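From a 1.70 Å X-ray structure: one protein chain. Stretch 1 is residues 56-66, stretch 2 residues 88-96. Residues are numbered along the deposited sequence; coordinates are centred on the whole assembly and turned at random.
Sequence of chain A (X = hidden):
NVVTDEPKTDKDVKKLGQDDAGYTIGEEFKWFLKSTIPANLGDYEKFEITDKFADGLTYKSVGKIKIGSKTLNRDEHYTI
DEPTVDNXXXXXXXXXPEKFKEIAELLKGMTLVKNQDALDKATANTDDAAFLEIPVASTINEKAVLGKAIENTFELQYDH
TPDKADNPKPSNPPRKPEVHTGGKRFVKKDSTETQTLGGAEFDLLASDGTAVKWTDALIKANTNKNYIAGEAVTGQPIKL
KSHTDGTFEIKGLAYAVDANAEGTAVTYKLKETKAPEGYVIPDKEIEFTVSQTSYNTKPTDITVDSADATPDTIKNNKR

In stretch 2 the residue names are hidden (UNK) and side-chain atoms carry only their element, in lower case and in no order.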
ATOM      1  N   GLY A  56       7.095   6.337   0.323  1.00 16.70           N
ATOM      2  CA  GLY A  56       6.855   5.035   0.943  1.00 15.59           C
ATOM      3  C   GLY A  56       6.105   4.053   0.064  1.00 15.22           C
ATOM      4  O   GLY A  56       5.743   2.964   0.516  1.00 15.11           O
ATOM      5  N   LEU A  57       5.858   4.433  -1.187  1.00 14.94           N
ATOM      6  CA  LEU A  57       5.230   3.532  -2.156  1.00 14.05           C
ATOM      7  C   LEU A  57       6.195   3.191  -3.284  1.00 14.61           C
ATOM      8  O   LEU A  57       6.907   4.062  -3.768  1.00 14.92           O
ATOM      9  CB  LEU A  57       3.967   4.168  -2.733  1.00 14.63           C
ATOM     10  CG  LEU A  57       2.853   4.539  -1.745  1.00 14.13           C
ATOM     11  CD1 LEU A  57       1.745   5.270  -2.455  1.00 14.32           C
ATOM     12  CD2 LEU A  57       2.282   3.301  -1.043  1.00 14.36           C
ATOM     13  N   THR A  58       6.220   1.922  -3.686  1.00 14.35           N
ATOM     14  CA  THR A  58       6.961   1.496  -4.879  1.00 14.99           C
ATOM     15  C   THR A  58       5.973   1.066  -5.961  1.00 15.28           C
ATOM     16  O   THR A  58       5.184   0.143  -5.768  1.00 15.92           O
ATOM     17  CB  THR A  58       7.981   0.360  -4.562  1.00 14.54           C
ATOM     18  OG1 THR A  58       8.975   0.856  -3.655  1.00 14.37           O
ATOM     19  CG2 THR A  58       8.679  -0.147  -5.855  1.00 16.11           C
ATOM     20  N   TYR A  59       6.019   1.763  -7.096  1.00 14.91           N
ATOM     21  CA  TYR A  59       5.279   1.409  -8.300  1.00 14.68           C
ATOM     22  C   TYR A  59       5.780   0.087  -8.896  1.00 14.53           C
ATOM     23  O   TYR A  59       6.999  -0.160  -8.960  1.00 14.56           O
ATOM     24  CB  TYR A  59       5.432   2.537  -9.335  1.00 14.89           C
ATOM     25  CG  TYR A  59       5.040   2.170 -10.758  1.00 14.73           C
ATOM     26  CD1 TYR A  59       3.743   2.382 -11.225  1.00 15.98           C
ATOM     27  CD2 TYR A  59       5.982   1.635 -11.641  1.00 15.86           C
ATOM     28  CE1 TYR A  59       3.385   2.055 -12.535  1.00 15.90           C
ATOM     29  CE2 TYR A  59       5.641   1.295 -12.936  1.00 15.38           C
ATOM     30  CZ  TYR A  59       4.350   1.520 -13.380  1.00 16.77           C
ATOM     31  OH  TYR A  59       3.994   1.197 -14.669  1.00 16.33           O
ATOM     32  N   LYS A  60       4.842  -0.756  -9.323  1.00 14.71           N
ATOM     33  CA  LYS A  60       5.185  -2.048  -9.934  1.00 16.00           C
ATOM     34  C   LYS A  60       4.836  -2.099 -11.410  1.00 16.07           C
ATOM     35  O   LYS A  60       5.679  -2.446 -12.230  1.00 16.65           O
ATOM     36  CB  LYS A  60       4.526  -3.228  -9.211  1.00 16.15           C
ATOM     37  CG  LYS A  60       5.091  -3.518  -7.835  1.00 18.84           C
ATOM     38  CD  LYS A  60       6.580  -3.876  -7.897  1.00 23.20           C
ATOM     39  CE  LYS A  60       7.216  -3.773  -6.516  1.00 26.53           C
ATOM     40  NZ  LYS A  60       8.634  -4.253  -6.538  1.00 28.46           N
ATOM     41  N   SER A  61       3.589  -1.771 -11.741  1.00 16.28           N
ATOM     42  CA  SER A  61       3.116  -1.841 -13.124  1.00 16.55           C
ATOM     43  C   SER A  61       1.757  -1.199 -13.242  1.00 16.71           C
ATOM     44  O   SER A  61       1.094  -0.946 -12.229  1.00 16.77           O
ATOM     45  CB  SER A  61       2.994  -3.308 -13.577  1.00 16.91           C
ATOM     46  OG  SER A  61       2.182  -4.035 -12.675  1.00 17.01           O
ATOM     47  N   VAL A  62       1.343  -0.934 -14.482  1.00 16.93           N
ATOM     48  CA  VAL A  62      -0.034  -0.556 -14.775  1.00 17.13           C
ATOM     49  C   VAL A  62      -0.744  -1.785 -15.339  1.00 17.19           C
ATOM     50  O   VAL A  62      -0.177  -2.516 -16.169  1.00 17.72           O
ATOM     51  CB  VAL A  62      -0.115   0.623 -15.777  1.00 16.99           C
ATOM     52  CG1 VAL A  62      -1.565   0.956 -16.117  1.00 17.14           C
ATOM     53  CG2 VAL A  62       0.626   1.876 -15.229  1.00 16.71           C
ATOM     54  N   GLY A  63      -1.979  -2.007 -14.890  1.00 17.46           N
ATOM     55  CA  GLY A  63      -2.762  -3.173 -15.272  1.00 18.13           C
ATOM     56  C   GLY A  63      -3.619  -2.942 -16.500  1.00 18.62           C
ATOM     57  O   GLY A  63      -3.260  -2.163 -17.385  1.00 19.04           O
ATOM     58  N   LYS A  64      -4.767  -3.610 -16.544  1.00 19.21           N
ATOM     59  CA  LYS A  64      -5.621  -3.544 -17.715  1.00 19.93           C
ATOM     60  C   LYS A  64      -6.560  -2.336 -17.610  1.00 19.15           C
ATOM     61  O   LYS A  64      -7.418  -2.292 -16.732  1.00 19.48           O
ATOM     62  CB  LYS A  64      -6.406  -4.847 -17.853  1.00 20.51           C
ATOM     63  CG  LYS A  64      -6.843  -5.148 -19.272  1.00 23.91           C
ATOM     64  CD  LYS A  64      -7.329  -6.593 -19.453  1.00 27.41           C
ATOM     65  CE  LYS A  64      -8.687  -6.812 -18.804  1.00 29.36           C
ATOM     66  NZ  LYS A  64      -9.243  -8.162 -19.127  1.00 30.81           N
ATOM     67  N   ILE A  65      -6.395  -1.374 -18.518  1.00 18.84           N
ATOM     68  CA  ILE A  65      -7.217  -0.152 -18.520  1.00 18.21           C
ATOM     69  C   ILE A  65      -8.563  -0.410 -19.193  1.00 18.48           C
ATOM     70  O   ILE A  65      -8.604  -0.920 -20.319  1.00 18.99           O
ATOM     71  CB  ILE A  65      -6.460   1.044 -19.152  1.00 17.95           C
ATOM     72  CG1 ILE A  65      -5.184   1.326 -18.355  1.00 18.58           C
ATOM     73  CG2 ILE A  65      -7.355   2.295 -19.244  1.00 17.18           C
ATOM     74  CD1 ILE A  65      -4.410   2.553 -18.791  1.00 19.14           C
ATOM     75  N   LYS A  66      -9.652  -0.061 -18.495  1.00 17.63           N
ATOM     76  CA  LYS A  66     -11.018  -0.390 -18.907  1.00 17.51           C
ATOM     77  C   LYS A  66     -11.913   0.829 -18.964  1.00 18.05           C
ATOM     78  O   LYS A  66     -11.793   1.726 -18.137  1.00 17.34           O
ATOM     79  CB  LYS A  66     -11.682  -1.373 -17.920  1.00 18.08           C
ATOM     80  CG  LYS A  66     -10.903  -2.632 -17.606  1.00 19.32           C
ATOM     81  CD  LYS A  66     -10.841  -3.578 -18.801  1.00 23.11           C
ATOM     82  CE  LYS A  66     -12.224  -4.017 -19.274  1.00 24.04           C
ATOM     83  NZ  LYS A  66     -12.903  -4.973 -18.361  1.00 26.48           N
ATOM     84  N   UNK A  88      11.198  11.778  -9.799  1.00 19.87           N
ATOM     85  CA  UNK A  88      10.662  11.832  -8.434  1.00 19.68           C
ATOM     86  C   UNK A  88       9.461  10.904  -8.247  1.00 18.94           C
ATOM     87  O   UNK A  88       8.423  11.326  -7.729  1.00 18.18           O
ATOM     88  c   UNK A  88      12.055  14.617  -9.256  1.00 26.54           C
ATOM     89  c   UNK A  88      10.285  13.268  -8.039  1.00 19.84           C
ATOM     90  o   UNK A  88      11.346  15.053 -10.174  1.00 28.02           O
ATOM     91  n   UNK A  88      13.366  14.458  -9.377  1.00 28.44           N
ATOM     92  c   UNK A  88      11.457  14.234  -7.912  1.00 22.27           C
ATOM     93  N   UNK A  89       9.606   9.654  -8.689  1.00 17.98           N
ATOM     94  CA  UNK A  89       8.598   8.608  -8.442  1.00 17.91           C
ATOM     95  C   UNK A  89       7.243   8.904  -9.098  1.00 17.87           C
ATOM     96  O   UNK A  89       6.185   8.598  -8.541  1.00 16.93           O
ATOM     97  n   UNK A  89       7.424   6.724  -5.459  1.00 18.20           N
ATOM     98  c   UNK A  89       8.107   6.935  -6.585  1.00 18.32           C
ATOM     99  c   UNK A  89       8.434   8.371  -6.924  1.00 18.15           C
ATOM    100  o   UNK A  89       8.490   6.018  -7.311  1.00 19.93           O
ATOM    101  N   UNK A  90       7.283   9.484 -10.295  1.00 17.56           N
ATOM    102  CA  UNK A  90       6.082   9.990 -10.950  1.00 17.71           C
ATOM    103  C   UNK A  90       5.677   9.157 -12.153  1.00 18.06           C
ATOM    104  O   UNK A  90       6.467   8.959 -13.088  1.00 18.83           O
ATOM    105  c   UNK A  90       5.056  12.011 -12.108  1.00 16.75           C
ATOM    106  o   UNK A  90       6.465  12.281 -10.194  1.00 17.82           O
ATOM    107  c   UNK A  90       6.263  11.483 -11.365  1.00 17.53           C
ATOM    108  N   UNK A  91       4.437   8.669 -12.113  1.00 17.76           N
ATOM    109  CA  UNK A  91       3.802   7.988 -13.229  1.00 17.86           C
ATOM    110  C   UNK A  91       3.039   8.987 -14.103  1.00 18.06           C
ATOM    111  O   UNK A  91       2.297   9.835 -13.594  1.00 16.95           O
ATOM    112  c   UNK A  91       2.727   5.334 -14.685  1.00 16.39           C
ATOM    113  c   UNK A  91       0.919   5.307 -12.912  1.00 17.74           C
ATOM    114  c   UNK A  91       2.841   6.923 -12.701  1.00 17.67           C
ATOM    115  c   UNK A  91       1.915   6.184 -13.678  1.00 17.93           C
ATOM    116  N   UNK A  92       3.220   8.891 -15.417  1.00 18.34           N
ATOM    117  CA  UNK A  92       2.394   9.664 -16.335  1.00 19.32           C
ATOM    118  C   UNK A  92       1.788   8.735 -17.361  1.00 19.47           C
ATOM    119  O   UNK A  92       2.507   7.932 -17.957  1.00 20.51           O
ATOM    120  c   UNK A  92       3.292  12.553 -18.744  1.00 26.24           C
ATOM    121  c   UNK A  92       2.392  11.730 -17.831  1.00 22.80           C
ATOM    122  c   UNK A  92       3.224  10.739 -17.024  1.00 19.66           C
ATOM    123  n   UNK A  92       5.091  14.206 -18.932  1.00 32.53           N
ATOM    124  c   UNK A  92       4.104  13.584 -17.988  1.00 29.74           C
ATOM    125  N   UNK A  93       0.471   8.815 -17.538  1.00 19.24           N
ATOM    126  CA  UNK A  93      -0.245   8.031 -18.543  1.00 19.09           C
ATOM    127  C   UNK A  93      -0.900   8.986 -19.534  1.00 19.37           C
ATOM    128  O   UNK A  93      -1.762   9.785 -19.174  1.00 18.65           O
ATOM    129  c   UNK A  93      -1.572   5.320 -16.124  1.00 21.65           C
ATOM    130  c   UNK A  93      -0.610   6.083 -16.978  1.00 19.82           C
ATOM    131  c   UNK A  93      -1.295   7.081 -17.924  1.00 19.63           C
ATOM    132  c   UNK A  93      -2.111   6.364 -19.022  1.00 19.92           C
ATOM    133  N   UNK A  94      -0.473   8.892 -20.789  1.00 18.80           N
ATOM    134  CA  UNK A  94      -0.909   9.824 -21.820  1.00 19.72           C
ATOM    135  C   UNK A  94      -1.803   9.107 -22.814  1.00 20.12           C
ATOM    136  O   UNK A  94      -1.376   8.164 -23.489  1.00 19.56           O
ATOM    137  c   UNK A  94      -0.125  11.502 -23.560  1.00 19.26           C
ATOM    138  o   UNK A  94       1.201  11.019 -21.591  1.00 20.63           O
ATOM    139  c   UNK A  94       0.311  10.442 -22.549  1.00 19.06           C
ATOM    140  N   UNK A  95      -3.058   9.537 -22.873  1.00 20.40           N
ATOM    141  CA  UNK A  95      -3.997   9.002 -23.835  1.00 21.58           C
ATOM    142  C   UNK A  95      -3.791   9.752 -25.139  1.00 22.69           C
ATOM    143  O   UNK A  95      -3.633  10.975 -25.136  1.00 22.95           O
ATOM    144  c   UNK A  95      -5.993   6.279 -20.005  1.00 21.06           C
ATOM    145  c   UNK A  95      -5.216   8.411 -20.851  1.00 20.92           C
ATOM    146  c   UNK A  95      -5.431   9.045 -23.289  1.00 21.28           C
ATOM    147  c   UNK A  95      -5.649   8.087 -22.143  1.00 21.52           C
ATOM    148  c   UNK A  95      -6.433   5.938 -21.293  1.00 21.99           C
ATOM    149  c   UNK A  95      -6.255   6.847 -22.359  1.00 21.10           C
ATOM    150  c   UNK A  95      -5.387   7.517 -19.783  1.00 19.88           C
ATOM    151  N   UNK A  96      -3.714   9.004 -26.238  1.00 23.64           N
ATOM    152  CA  UNK A  96      -3.254   9.560 -27.515  1.00 24.83           C
ATOM    153  C   UNK A  96      -4.332  10.428 -28.141  1.00 24.88           C
ATOM    154  O   UNK A  96      -5.410   9.931 -28.448  1.00 24.74           O
ATOM    155  c   UNK A  96      -1.741   7.545 -28.041  1.00 26.38           C
ATOM    156  c   UNK A  96      -2.886   8.431 -28.484  1.00 24.73           C
ATOM    157  n   UNK A  96       0.930   5.664 -29.996  1.00 31.21           N
ATOM    158  c   UNK A  96       0.083   6.018 -28.824  1.00 30.47           C
ATOM    159  c   UNK A  96      -1.171   6.773 -29.229  1.00 28.56           C
TER
HETATM  160  O   HOH W   1       8.522   3.315  -7.381  1.00 15.69           O

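Position 88 carries three side-chain carbons in a row, the third bearing one oxygen and one nitrogen: a carboxamide on a two-methylene stem, hence Gln88. It lies exposed in the loop before the strand and touches nothing on stretch 1, a place where a polar, flexible side chain is at ease.

Position 89 is one carbon shorter, two carbons with an oxygen and a nitrogen on the second. Its CA-to-CB bond runs sideways, but the amide end comes nearer to stretch 1, and its nitrogen lies close to the carbonyl of Leu57. This is Asn89. Asn89 ND2 donates to Leu57 O at 3.2 Å, with an N-H...O angle of 157°. The other half of the amide is used as well: water 1 donates to Asn89 OD1 at 2.7 Å and accepts from Tyr59 N at 3.0 Å. A group that both donates and accepts thus serves a backbone carbonyl directly and a backbone NH through water. Asparagine also tolerates the positive phi of this residue (63°) better than most.

Position 90 has one carbon bearing an oxygen and a carbon, so it is Thr90. Beta-branched and suited to a strand, it is out of reach of stretch 1.

Position 91 shows four carbons forked at the second. Its CA-to-CB bond points toward stretch 1, and one carbon at the end of the fork meets both Tyr59 and Val62. This is Leu91, whose CD1 lies 4.0 Å from Tyr59 CE1, oblique to the ring, and 4.1 Å from Val62 CG2.

At position 92, four carbons in a row end in nitrogen. This is Lys92, whose charged end suits its exposed position, out of reach of stretch 1.

At position 93 the CA-to-CB bond again points toward stretch 1. Four carbons, forked at the first with one arm two carbons long, pack against Val62 and Ile65: Ile93. Ile93 CD1 reaches Val62 CG2 at 4.2 Å, while Ile93 CG2 lies 4.5 Å from Ile65 CD1.

Position 94 repeats the pattern of one carbon with an oxygen and a carbon, out of reach of stretch 1. It is Thr94, its beta-branching suited to a strand and its hydroxyl to a partly exposed place.

Position 95 has one carbon and a six-carbon ring with no oxygen. Though CA-to-CB points sideways, the ring reaches Ile65. This is Phe95, a large apolar side chain suited to a buried site and long enough that Phe95 CZ lies 4.2 Å from Ile65 CD1.

Position 96, four carbons ending in nitrogen and out of reach of stretch 1, is Lys96; its long chain carries an amine that is hydrogen-bonded elsewhere in the structure.

The contact is therefore a packing of side chains between strands whose axes approach to 9.4 Å, their directions 33° apart. Alternate residues of stretch 2, Leu91, Ile93 and Phe95, pack against Tyr59, Val62 and Ile65, and Asn89 fastens one end by hydrogen bonding.

Stretch 2 88-96: QNTLKITFK
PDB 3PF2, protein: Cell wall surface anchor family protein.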